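Local coordinates for ubiquitin domain-containing protein DSK2,putative (Plasmodium falciparum, PDB 6JL3) that probably acts as a ubiquitin shuttle factor whose ubiquitin-like domain recognises receptors of the proteasome, at residues H37-P41 / H72-S76; F17-I21 / I33-V38. All coordinates share one frame; numbering follows the deposited sequence.

Read from the N terminus, strand 5-11 is followed by the edge strand 15-21 and then helix 27-35. Interaction 2 (F17-I21 / I33-V38) closes the short loop between the last two, folding the last turn of the helix and the residues after it against that strand. The chain runs on directly into H37-P41, so H37 and V38 belong to both contacts. Interaction 1 (H37-P41 / H72-S76) closes a longer loop, which takes in strands 45-49 and 52-53 and ends on the central strand 70-75. The two loops follow one another, overlapping at H37 and V38. Together they hold the helix and its exit segment to one face of the mixed sheet, with C34 packed on L73 where they touch.

Interaction 1 (H37-P41 / H72-S76)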
loop_
_atom_site.group_PDB
_atom_site.type_symbol
_atom_site.label_atom_id
_atom_site.label_comp_id
_atom_site.label_asym_id
_atom_site.label_seq_id
_atom_site.Cartn_x
_atom_site.Cartn_y
_atom_site.Cartn_z
ATOM N N HIS A 37 9.210 -1.184 5.485
ATOM C CA HIS A 37 9.829 -1.943 4.407
ATOM C C HIS A 37 10.681 -1.123 3.447
ATOM O O HIS A 37 11.549 -1.704 2.789
ATOM C CB HIS A 37 8.763 -2.708 3.600
ATOM C CG HIS A 37 8.141 -3.828 4.370
ATOM N ND1 HIS A 37 7.144 -3.631 5.305
ATOM C CD2 HIS A 37 8.409 -5.156 4.387
ATOM C CE1 HIS A 37 6.818 -4.787 5.848
ATOM N NE2 HIS A 37 7.569 -5.734 5.306
ATOM N N VAL A 38 10.459 0.190 3.331
ATOM C CA VAL A 38 11.220 1.050 2.434
ATOM C C VAL A 38 11.427 2.394 3.117
ATOM O O VAL A 38 10.710 2.763 4.049
ATOM C CB VAL A 38 10.532 1.246 1.062
ATOM C CG1 VAL A 38 10.394 -0.086 0.351
ATOM C CG2 VAL A 38 9.172 1.930 1.198
ATOM N N ASP A 39 12.420 3.135 2.625
ATOM C CA ASP A 39 12.839 4.389 3.250
ATOM C C ASP A 39 12.036 5.573 2.713
ATOM O O ASP A 39 12.579 6.527 2.152
ATOM C CB ASP A 39 14.335 4.588 3.033
ATOM C CG ASP A 39 14.893 5.783 3.777
ATOM O OD1 ASP A 39 14.385 6.113 4.867
ATOM O OD2 ASP A 39 15.855 6.388 3.259
ATOM N N ILE A 40 10.712 5.503 2.893
ATOM C CA ILE A 40 9.818 6.613 2.607
ATOM C C ILE A 40 8.929 6.789 3.829
ATOM O O ILE A 40 8.167 5.879 4.173
ATOM C CB ILE A 40 8.953 6.381 1.357
ATOM C CG1 ILE A 40 9.809 6.005 0.148
ATOM C CG2 ILE A 40 8.134 7.637 1.053
ATOM C CD1 ILE A 40 8.992 5.674 -1.093
ATOM N N PRO A 41 8.979 7.927 4.522
ATOM C CA PRO A 41 8.137 8.105 5.708
ATOM C C PRO A 41 6.673 8.222 5.317
ATOM O O PRO A 41 6.320 8.601 4.199
ATOM C CB PRO A 41 8.648 9.409 6.326
ATOM C CG PRO A 41 9.215 10.168 5.172
ATOM C CD PRO A 41 9.771 9.135 4.216
ATOM N N HIS A 72 1.420 0.720 -6.571
ATOM C CA HIS A 72 2.628 1.514 -6.686
ATOM C C HIS A 72 2.753 2.427 -5.482
ATOM O O HIS A 72 1.760 2.939 -4.962
ATOM C CB HIS A 72 2.648 2.341 -7.965
ATOM C CG HIS A 72 2.871 1.528 -9.190
ATOM N ND1 HIS A 72 1.886 0.746 -9.751
ATOM C CD2 HIS A 72 3.972 1.357 -9.960
ATOM C CE1 HIS A 72 2.363 0.139 -10.822
ATOM N NE2 HIS A 72 3.629 0.492 -10.971
ATOM N N LEU A 73 3.980 2.621 -5.043
ATOM C CA LEU A 73 4.305 3.541 -3.962
ATOM C C LEU A 73 5.264 4.587 -4.509
ATOM O O LEU A 73 6.345 4.247 -5.012
ATOM C CB LEU A 73 4.930 2.776 -2.799
ATOM C CG LEU A 73 5.306 3.606 -1.584
ATOM C CD1 LEU A 73 4.087 4.239 -0.955
ATOM C CD2 LEU A 73 6.034 2.714 -0.593
ATOM N N VAL A 74 4.856 5.850 -4.436
ATOM C CA VAL A 74 5.654 6.968 -4.912
ATOM C C VAL A 74 5.760 8.004 -3.797
ATOM O O VAL A 74 5.035 7.959 -2.799
ATOM C CB VAL A 74 5.094 7.592 -6.213
ATOM C CG1 VAL A 74 4.977 6.525 -7.299
ATOM C CG2 VAL A 74 3.763 8.278 -5.978
ATOM N N ARG A 75 6.699 8.925 -3.972
ATOM C CA ARG A 75 6.899 10.018 -3.040
ATOM C C ARG A 75 6.093 11.233 -3.472
ATOM O O ARG A 75 5.952 11.512 -4.666
ATOM C CB ARG A 75 8.363 10.437 -3.026
ATOM C CG ARG A 75 9.308 9.561 -2.257
ATOM C CD ARG A 75 10.677 10.237 -2.175
ATOM N NE ARG A 75 11.645 9.336 -1.566
ATOM C CZ ARG A 75 11.930 9.303 -0.270
ATOM N NH1 ARG A 75 11.342 10.142 0.573
ATOM N NH2 ARG A 75 12.812 8.425 0.182
ATOM N N SER A 76 5.583 11.965 -2.485
ATOM C CA SER A 76 4.948 13.254 -2.730
ATOM C C SER A 76 5.878 14.094 -3.585
ATOM O O SER A 76 7.023 14.330 -3.199
ATOM C CB SER A 76 4.688 13.974 -1.413
ATOM O OG SER A 76 5.859 14.006 -0.623
#
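I40 and R75 make the broadest meeting here, and they do so by crossing flanks. The CG1 branch of I40 lies over one face of the R75 guanidinium, 3.8 Å above its plane and shifted toward the rim, while CG2 and CD1 rest along the aliphatic part near CG of R75. The same guanidinium gives a weak hydrogen bond, R75 NH2 to D39 O at 2.7 Å, whose N-H...O angle of only 115° leaves it strongly bent. P41 extends this outer patch, its CD 4.1 Å from R75 NH1.

The inner part is purely apolar. V38 and L73 reach for each other tip to tip, V38 CG2 standing 3.7 Å from L73 CD2, and I40 CD1 comes within 4.2 Å of the same L73 methyl. The family and the 2-1-5-3-4 strand order mark a beta-grasp fold, and here the segment after helix 27-35 packs on strand 70-75, in the middle of the mixed sheet. L73 turns into the core and also packs on V11, Q45 and I47, whereas V74 points away from the crossing segment.

What sets the groups in place lies a step further out. With chi1 at -179°, L73 stretches its CG directly opposite its own nitrogen and out toward H37-P41, where the CD2 branch does the touching. R75 is extended from CG to NE, spanning from the strand to the loop carbonyl. D39 forms the centre of an inverse gamma turn, with a weak I40 N to V38 O bond of 3.0 Å. Beyond it, I40 O receives a hydrogen bond from Q45 NE2, tying the loop to strand 45-49.

Interaction 2 (F17-I21 / I33-V38); sequences FTVAI and ICAEHV
F17 meets H37 face to methylene: H37 CB stands 3.7 Å from the centroid of the F17 ring, only 11° off the ring normal, a CH-pi contact almost over the centre. The two rings are themselves nearly parallel, yet slid so far apart that they barely overlap. H37 in turn receives V19 CG1 over a face of its imidazole, offset toward the rim and 3.5 Å from H37 NE2. F17, H37 and V19 thus form the tight part of the contact, and H37 is closely packed although it is exposed. The imidazole cannot turn easily, because ND1 donates an in-plane bond of 2.8 Å to I33 O, nearly straight at 173° although the donor stands above the carbonyl plane.

On the buried side C34 SG makes a longer, sulfur-aromatic contact at the edge of the F17 ring, 3.9 Å from F17 CZ, while V38 CG1 approaches the ring obliquely at CE1. Holding chi1 at 67°, F17 has CG between its own N and carbonyl carbon, and this swings the phenyl toward the exit of the helix. Such a join, with a helix laid across a mixed sheet and its last turn against the second strand, belongs to the beta-grasp fold; F9 and V11 of the neighbouring strand 5-11 line the same core next to F17.

Toward I33 the packing is looser, resting on single methyls. Two further apolar contacts continue along the strand: I33 CG2 lies 3.8 Å from V19 CG1, the methyl that also touches H37, and I33 CD1 meets I21 CG2, I21 also packing on L60.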
loop_
_atom_site.group_PDB
_atom_site.type_symbol
_atom_site.label_atom_id
_atom_site.label_comp_id
_atom_site.label_asym_id
_atom_site.label_seq_id
_atom_site.Cartn_x
_atom_site.Cartn_y
_atom_site.Cartn_z
ATOM N N PHE A 17 8.562 -5.135 -2.975
ATOM C CA PHE A 17 8.351 -6.011 -1.829
ATOM C C PHE A 17 6.893 -6.442 -1.807
ATOM O O PHE A 17 6.027 -5.790 -2.395
ATOM C CB PHE A 17 8.756 -5.364 -0.488
ATOM C CG PHE A 17 7.889 -4.208 -0.083
ATOM C CD1 PHE A 17 8.144 -2.934 -0.567
ATOM C CD2 PHE A 17 6.813 -4.385 0.775
ATOM C CE1 PHE A 17 7.349 -1.868 -0.209
ATOM C CE2 PHE A 17 6.017 -3.318 1.135
ATOM C CZ PHE A 17 6.280 -2.057 0.641
ATOM N N THR A 18 6.634 -7.551 -1.115
ATOM C CA THR A 18 5.286 -8.077 -0.931
ATOM C C THR A 18 5.039 -8.249 0.558
ATOM O O THR A 18 5.936 -8.672 1.292
ATOM C CB THR A 18 5.120 -9.433 -1.645
ATOM O OG1 THR A 18 5.353 -9.263 -3.051
ATOM C CG2 THR A 18 3.732 -10.023 -1.424
ATOM N N VAL A 19 3.828 -7.899 1.002
ATOM C CA VAL A 19 3.417 -8.073 2.388
ATOM C C VAL A 19 2.110 -8.851 2.447
ATOM O O VAL A 19 1.315 -8.857 1.507
ATOM C CB VAL A 19 3.278 -6.734 3.146
ATOM C CG1 VAL A 19 4.644 -6.184 3.493
ATOM C CG2 VAL A 19 2.470 -5.726 2.332
ATOM N N ALA A 20 1.896 -9.506 3.581
ATOM C CA ALA A 20 0.651 -10.205 3.877
ATOM C C ALA A 20 -0.106 -9.371 4.900
ATOM O O ALA A 20 0.388 -9.151 6.010
ATOM C CB ALA A 20 0.936 -11.603 4.425
ATOM N N ILE A 21 -1.291 -8.904 4.518
ATOM C CA ILE A 21 -2.042 -7.936 5.298
ATOM C C ILE A 21 -3.482 -8.409 5.460
ATOM O O ILE A 21 -4.008 -9.171 4.643
ATOM C CB ILE A 21 -2.008 -6.545 4.628
ATOM C CG1 ILE A 21 -2.633 -6.596 3.228
ATOM C CG2 ILE A 21 -0.581 -6.036 4.539
ATOM C CD1 ILE A 21 -2.844 -5.231 2.607
ATOM N N ILE A 33 2.940 0.052 7.352
ATOM C CA ILE A 33 3.625 -1.163 6.925
ATOM C C ILE A 33 4.692 -0.830 5.887
ATOM O O ILE A 33 5.835 -1.297 5.968
ATOM C CB ILE A 33 2.607 -2.187 6.388
ATOM C CG1 ILE A 33 1.720 -2.717 7.519
ATOM C CG2 ILE A 33 3.328 -3.333 5.685
ATOM C CD1 ILE A 33 0.525 -3.531 7.036
ATOM N N CYS A 34 4.346 -0.014 4.891
ATOM C CA CYS A 34 5.301 0.329 3.844
ATOM C C CYS A 34 6.536 1.005 4.426
ATOM O O CYS A 34 7.665 0.750 3.979
ATOM C CB CYS A 34 4.652 1.232 2.798
ATOM S SG CYS A 34 3.504 0.401 1.700
ATOM N N ALA A 35 6.346 1.877 5.426
ATOM C CA ALA A 35 7.473 2.587 6.017
ATOM C C ALA A 35 8.414 1.653 6.765
ATOM O O ALA A 35 9.584 1.995 6.945
ATOM C CB ALA A 35 6.981 3.688 6.966
ATOM N N GLU A 36 7.933 0.491 7.200
ATOM C CA GLU A 36 8.785 -0.524 7.809
ATOM C C GLU A 36 9.468 -1.411 6.777
ATOM O O GLU A 36 10.257 -2.282 7.162
ATOM C CB GLU A 36 7.963 -1.340 8.817
ATOM C CG GLU A 36 7.578 -0.491 10.032
ATOM C CD GLU A 36 6.858 -1.226 11.151
ATOM O OE1 GLU A 36 6.446 -2.388 10.975
ATOM O OE2 GLU A 36 6.701 -0.616 12.234
ATOM N N HIS A 37 9.210 -1.184 5.485
ATOM C CA HIS A 37 9.829 -1.943 4.407
ATOM C C HIS A 37 10.681 -1.123 3.447
ATOM O O HIS A 37 11.549 -1.704 2.789
ATOM C CB HIS A 37 8.763 -2.708 3.600
ATOM C CG HIS A 37 8.141 -3.828 4.370
ATOM N ND1 HIS A 37 7.144 -3.631 5.305
ATOM C CD2 HIS A 37 8.409 -5.156 4.387
ATOM C CE1 HIS A 37 6.818 -4.787 5.848
ATOM N NE2 HIS A 37 7.569 -5.734 5.306
ATOM N N VAL A 38 10.459 0.190 3.331
ATOM C CA VAL A 38 11.220 1.050 2.434
ATOM C C VAL A 38 11.427 2.394 3.117
ATOM O O VAL A 38 10.710 2.763 4.049
ATOM C CB VAL A 38 10.532 1.246 1.062
ATOM C CG1 VAL A 38 10.394 -0.086 0.351
ATOM C CG2 VAL A 38 9.172 1.930 1.198
#